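PDB 2OPE: PilX from Neisseria meningitidis, which is a minor type IV pilin that probably modulates the adhesion and aggregation properties of the meningococcal pilus from within the filament. Local coordinates for residues Gly98-Ala107 with Glu112-Phe123. Numbering follows the deposited sequence.
Sequences GYKCRDAASA and ETLSSDVGCEAF
C101 and C120 face each other as a non-hydrogen-bonded antiparallel pair, and a disulfide joins them, C101 SG to C120 SG 2.1 Å with chi3 at 99°. Both side chains leave the same face of the sheet, and with each SG anti to its own carbonyl carbon the two sulfurs meet between the strands. Two residues back along the strand, Y99 shares that face with A122: its ring passes A122 obliquely, CD2 3.5 Å from A122 N, while CB rests on C120 CB. Its hydroxyl reaches a water that donates to E112 OE2, tying strand 98-101 to the start of the returning chain. K100 points to the other face. Its chain stays extended until a bend at chi4, -25°, and lays CE and then the ammonium over one face of the F123 ring; NZ sits 3.3 Å from the F123 ring centroid, a cation-pi contact with a CH-pi one from CE. Helix 5-28 backs this pair, with Y13 edge-to-face against F123 and also touching K100.

The backbones are laced by K100 N to E121 O, E121 N to K100 O at 2.8 Å, and F123 N to G98 O. Beyond the disulfide R102 N donates to G119 O at 2.9 Å. Past this bond the chain enters helix 104-109, whose N-cap is D103: D103 OD2 accepts from S106 N at 2.8 Å. S106 CB meanwhile packs on G119 CA, 3.5 Å away, where the chain turns a corner between strands 114-115 and 120-122. Strand 89-93 pairs with the other edge of strand 98-101, and its W91 stacks on Y99 and touches both cysteines. Strand 120-122 thus closes the edge of the antiparallel sheet, and the C101-C120 disulfide bounds the loop between them, the D-region of a type IV pilin.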
loop_
_atom_site.group_PDB
_atom_site.type_symbol
_atom_site.label_atom_id
_atom_site.label_comp_id
_atom_site.label_asym_id
_atom_site.label_seq_id
_atom_site.Cartn_x
_atom_site.Cartn_y
_atom_site.Cartn_z
ATOM N N GLY A 98 2.592 5.148 7.657
ATOM C CA GLY A 98 3.300 4.367 6.659
ATOM C C GLY A 98 4.616 3.770 7.131
ATOM O O GLY A 98 5.206 4.236 8.113
ATOM N N TYR A 99 5.074 2.740 6.420
ATOM C CA TYR A 99 6.202 1.923 6.894
ATOM C C TYR A 99 7.100 1.484 5.755
ATOM O O TYR A 99 6.633 1.163 4.675
ATOM C CB TYR A 99 5.685 0.706 7.672
ATOM C CG TYR A 99 4.878 1.087 8.887
ATOM C CD1 TYR A 99 3.525 1.427 8.783
ATOM C CD2 TYR A 99 5.457 1.117 10.152
ATOM C CE1 TYR A 99 2.798 1.823 9.898
ATOM C CE2 TYR A 99 4.728 1.502 11.265
ATOM C CZ TYR A 99 3.414 1.832 11.131
ATOM O OH TYR A 99 2.698 2.179 12.241
ATOM N N LYS A 100 8.401 1.498 5.992
ATOM C CA LYS A 100 9.372 0.922 5.053
ATOM C C LYS A 100 9.766 -0.456 5.573
ATOM O O LYS A 100 10.196 -0.590 6.722
ATOM C CB LYS A 100 10.600 1.810 4.929
ATOM C CG LYS A 100 10.435 3.152 4.051
ATOM C CD LYS A 100 11.833 3.606 3.626
ATOM C CE LYS A 100 11.947 5.039 3.040
ATOM N NZ LYS A 100 10.639 5.365 2.494
ATOM N N CYS A 101 9.624 -1.477 4.741
ATOM C CA CYS A 101 9.832 -2.859 5.194
ATOM C C CYS A 101 10.982 -3.490 4.496
ATOM O O CYS A 101 11.268 -3.153 3.335
ATOM C CB CYS A 101 8.604 -3.716 4.952
ATOM S SG CYS A 101 7.179 -3.015 5.657
ATOM N N ARG A 102 11.636 -4.409 5.216
ATOM C CA ARG A 102 12.872 -5.036 4.732
ATOM C C ARG A 102 12.570 -6.205 3.817
ATOM O O ARG A 102 13.441 -6.611 3.064
ATOM C CB ARG A 102 13.809 -5.437 5.875
ATOM C CG ARG A 102 14.430 -4.243 6.663
ATOM C CD ARG A 102 15.455 -3.402 5.866
ATOM N NE ARG A 102 16.620 -4.203 5.462
ATOM C CZ ARG A 102 17.645 -3.775 4.717
ATOM N NH1 ARG A 102 17.706 -2.529 4.255
ATOM N NH2 ARG A 102 18.628 -4.611 4.426
ATOM N N ASP A 103 11.319 -6.680 3.826
ATOM C CA ASP A 103 10.877 -7.827 2.989
ATOM C C ASP A 103 9.375 -7.785 2.807
ATOM O O ASP A 103 8.669 -7.289 3.692
ATOM C CB ASP A 103 11.210 -9.137 3.664
ATOM C CG ASP A 103 10.773 -9.159 5.117
ATOM O OD1 ASP A 103 11.552 -8.685 5.961
ATOM O OD2 ASP A 103 9.643 -9.608 5.431
ATOM N N ALA A 104 8.899 -8.344 1.687
ATOM C CA ALA A 104 7.470 -8.468 1.350
ATOM C C ALA A 104 6.580 -9.128 2.403
ATOM O O ALA A 104 5.463 -8.682 2.609
ATOM C CB ALA A 104 7.288 -9.194 -0.022
ATOM N N ALA A 105 7.067 -10.179 3.066
ATOM C CA ALA A 105 6.308 -10.817 4.106
ATOM C C ALA A 105 5.933 -9.818 5.186
ATOM O O ALA A 105 4.765 -9.766 5.579
ATOM C CB ALA A 105 7.081 -11.977 4.714
ATOM N N SER A 106 6.911 -9.044 5.675
ATOM C CA SER A 106 6.682 -8.028 6.722
ATOM C C SER A 106 5.645 -6.954 6.303
ATOM O O SER A 106 4.917 -6.414 7.143
ATOM C CB SER A 106 7.997 -7.304 7.074
ATOM O OG SER A 106 9.057 -8.192 7.394
ATOM N N ALA A 107 5.636 -6.593 5.014
ATOM C CA ALA A 107 4.604 -5.696 4.484
ATOM C C ALA A 107 3.225 -6.377 4.500
ATOM O O ALA A 107 2.237 -5.775 4.926
ATOM C CB ALA A 107 4.963 -5.240 3.075
ATOM N N GLU A 112 5.289 -3.294 12.344
ATOM C CA GLU A 112 5.452 -1.908 12.754
ATOM C C GLU A 112 6.864 -1.673 13.274
ATOM O O GLU A 112 7.268 -0.551 13.424
ATOM C CB GLU A 112 4.426 -1.560 13.839
ATOM C CG GLU A 112 2.955 -1.572 13.334
ATOM C CD GLU A 112 1.926 -1.559 14.474
ATOM O OE1 GLU A 112 2.230 -2.035 15.564
ATOM O OE2 GLU A 112 0.820 -1.029 14.308
ATOM N N THR A 113 7.617 -2.731 13.573
ATOM C CA THR A 113 8.995 -2.563 14.071
ATOM C C THR A 113 9.900 -3.562 13.364
ATOM O O THR A 113 9.414 -4.455 12.694
ATOM C CB THR A 113 9.114 -2.860 15.584
ATOM O OG1 THR A 113 8.788 -4.221 15.807
ATOM C CG2 THR A 113 8.210 -1.960 16.470
ATOM N N LEU A 114 11.204 -3.413 13.545
ATOM C CA LEU A 114 12.249 -4.289 13.015
ATOM C C LEU A 114 12.773 -5.233 14.058
ATOM O O LEU A 114 12.776 -4.919 15.257
ATOM C CB LEU A 114 13.480 -3.480 12.618
ATOM C CG LEU A 114 13.363 -2.519 11.450
ATOM C CD1 LEU A 114 14.578 -1.606 11.498
ATOM C CD2 LEU A 114 13.224 -3.273 10.095
ATOM N N SER A 115 13.311 -6.353 13.594
ATOM C CA SER A 115 13.868 -7.328 14.492
ATOM C C SER A 115 14.866 -8.101 13.691
ATOM O O SER A 115 14.521 -8.725 12.678
ATOM C CB SER A 115 12.770 -8.250 14.962
ATOM O OG SER A 115 13.245 -9.133 15.932
ATOM N N SER A 116 16.110 -8.064 14.153
ATOM C CA SER A 116 17.218 -8.455 13.323
ATOM C C SER A 116 17.001 -7.679 12.032
ATOM O O SER A 116 16.797 -6.447 12.092
ATOM C CB SER A 116 17.256 -9.969 13.168
ATOM O OG SER A 116 17.459 -10.553 14.468
ATOM N N ASP A 117 16.994 -8.338 10.882
ATOM C CA ASP A 117 16.781 -7.573 9.649
ATOM C C ASP A 117 15.459 -7.911 8.954
ATOM O O ASP A 117 15.359 -7.879 7.742
ATOM C CB ASP A 117 18.014 -7.663 8.738
ATOM C CG ASP A 117 19.236 -6.861 9.313
ATOM O OD1 ASP A 117 19.138 -5.612 9.514
ATOM O OD2 ASP A 117 20.293 -7.477 9.578
ATOM N N VAL A 118 14.432 -8.183 9.767
ATOM C CA VAL A 118 13.092 -8.542 9.311
ATOM C C VAL A 118 12.163 -7.512 9.916
ATOM O O VAL A 118 12.389 -7.079 11.067
ATOM C CB VAL A 118 12.662 -9.968 9.870
ATOM C CG1 VAL A 118 11.202 -10.297 9.524
ATOM C CG2 VAL A 118 13.628 -11.070 9.422
ATOM N N GLY A 119 11.127 -7.104 9.174
ATOM C CA GLY A 119 10.093 -6.245 9.736
ATOM C C GLY A 119 10.056 -4.938 8.998
ATOM O O GLY A 119 10.545 -4.859 7.867
ATOM N N CYS A 120 9.479 -3.908 9.633
ATOM C CA CYS A 120 9.292 -2.573 9.031
ATOM C C CYS A 120 9.636 -1.480 10.027
ATOM O O CYS A 120 9.627 -1.721 11.256
ATOM C CB CYS A 120 7.830 -2.374 8.575
ATOM S SG CYS A 120 7.141 -3.745 7.588
ATOM N N GLU A 121 9.930 -0.278 9.514
ATOM C CA GLU A 121 9.951 0.899 10.386
ATOM C C GLU A 121 9.070 2.070 9.922
ATOM O O GLU A 121 8.975 2.344 8.712
ATOM C CB GLU A 121 11.378 1.369 10.696
ATOM C CG GLU A 121 12.367 0.951 9.702
ATOM C CD GLU A 121 13.731 1.563 9.920
ATOM O OE1 GLU A 121 14.534 1.477 8.969
ATOM O OE2 GLU A 121 14.005 2.136 11.010
ATOM N N ALA A 122 8.436 2.732 10.896
ATOM C CA ALA A 122 7.632 3.942 10.682
ATOM C C ALA A 122 8.377 4.920 9.813
ATOM O O ALA A 122 9.541 5.222 10.084
ATOM C CB ALA A 122 7.305 4.598 12.012
ATOM N N PHE A 123 7.736 5.402 8.752
ATOM C CA PHE A 123 8.366 6.402 7.898
ATOM C C PHE A 123 7.530 7.665 7.806
ATOM O O PHE A 123 7.018 7.981 6.730
ATOM C CB PHE A 123 8.621 5.866 6.502
ATOM C CG PHE A 123 9.344 6.834 5.599
ATOM C CD1 PHE A 123 8.786 7.227 4.392
ATOM C CD2 PHE A 123 10.591 7.363 5.955
ATOM C CE1 PHE A 123 9.448 8.141 3.551
ATOM C CE2 PHE A 123 11.258 8.242 5.110
ATOM C CZ PHE A 123 10.680 8.642 3.917
HETATM O O HOH W 1 0.331 1.048 12.966
#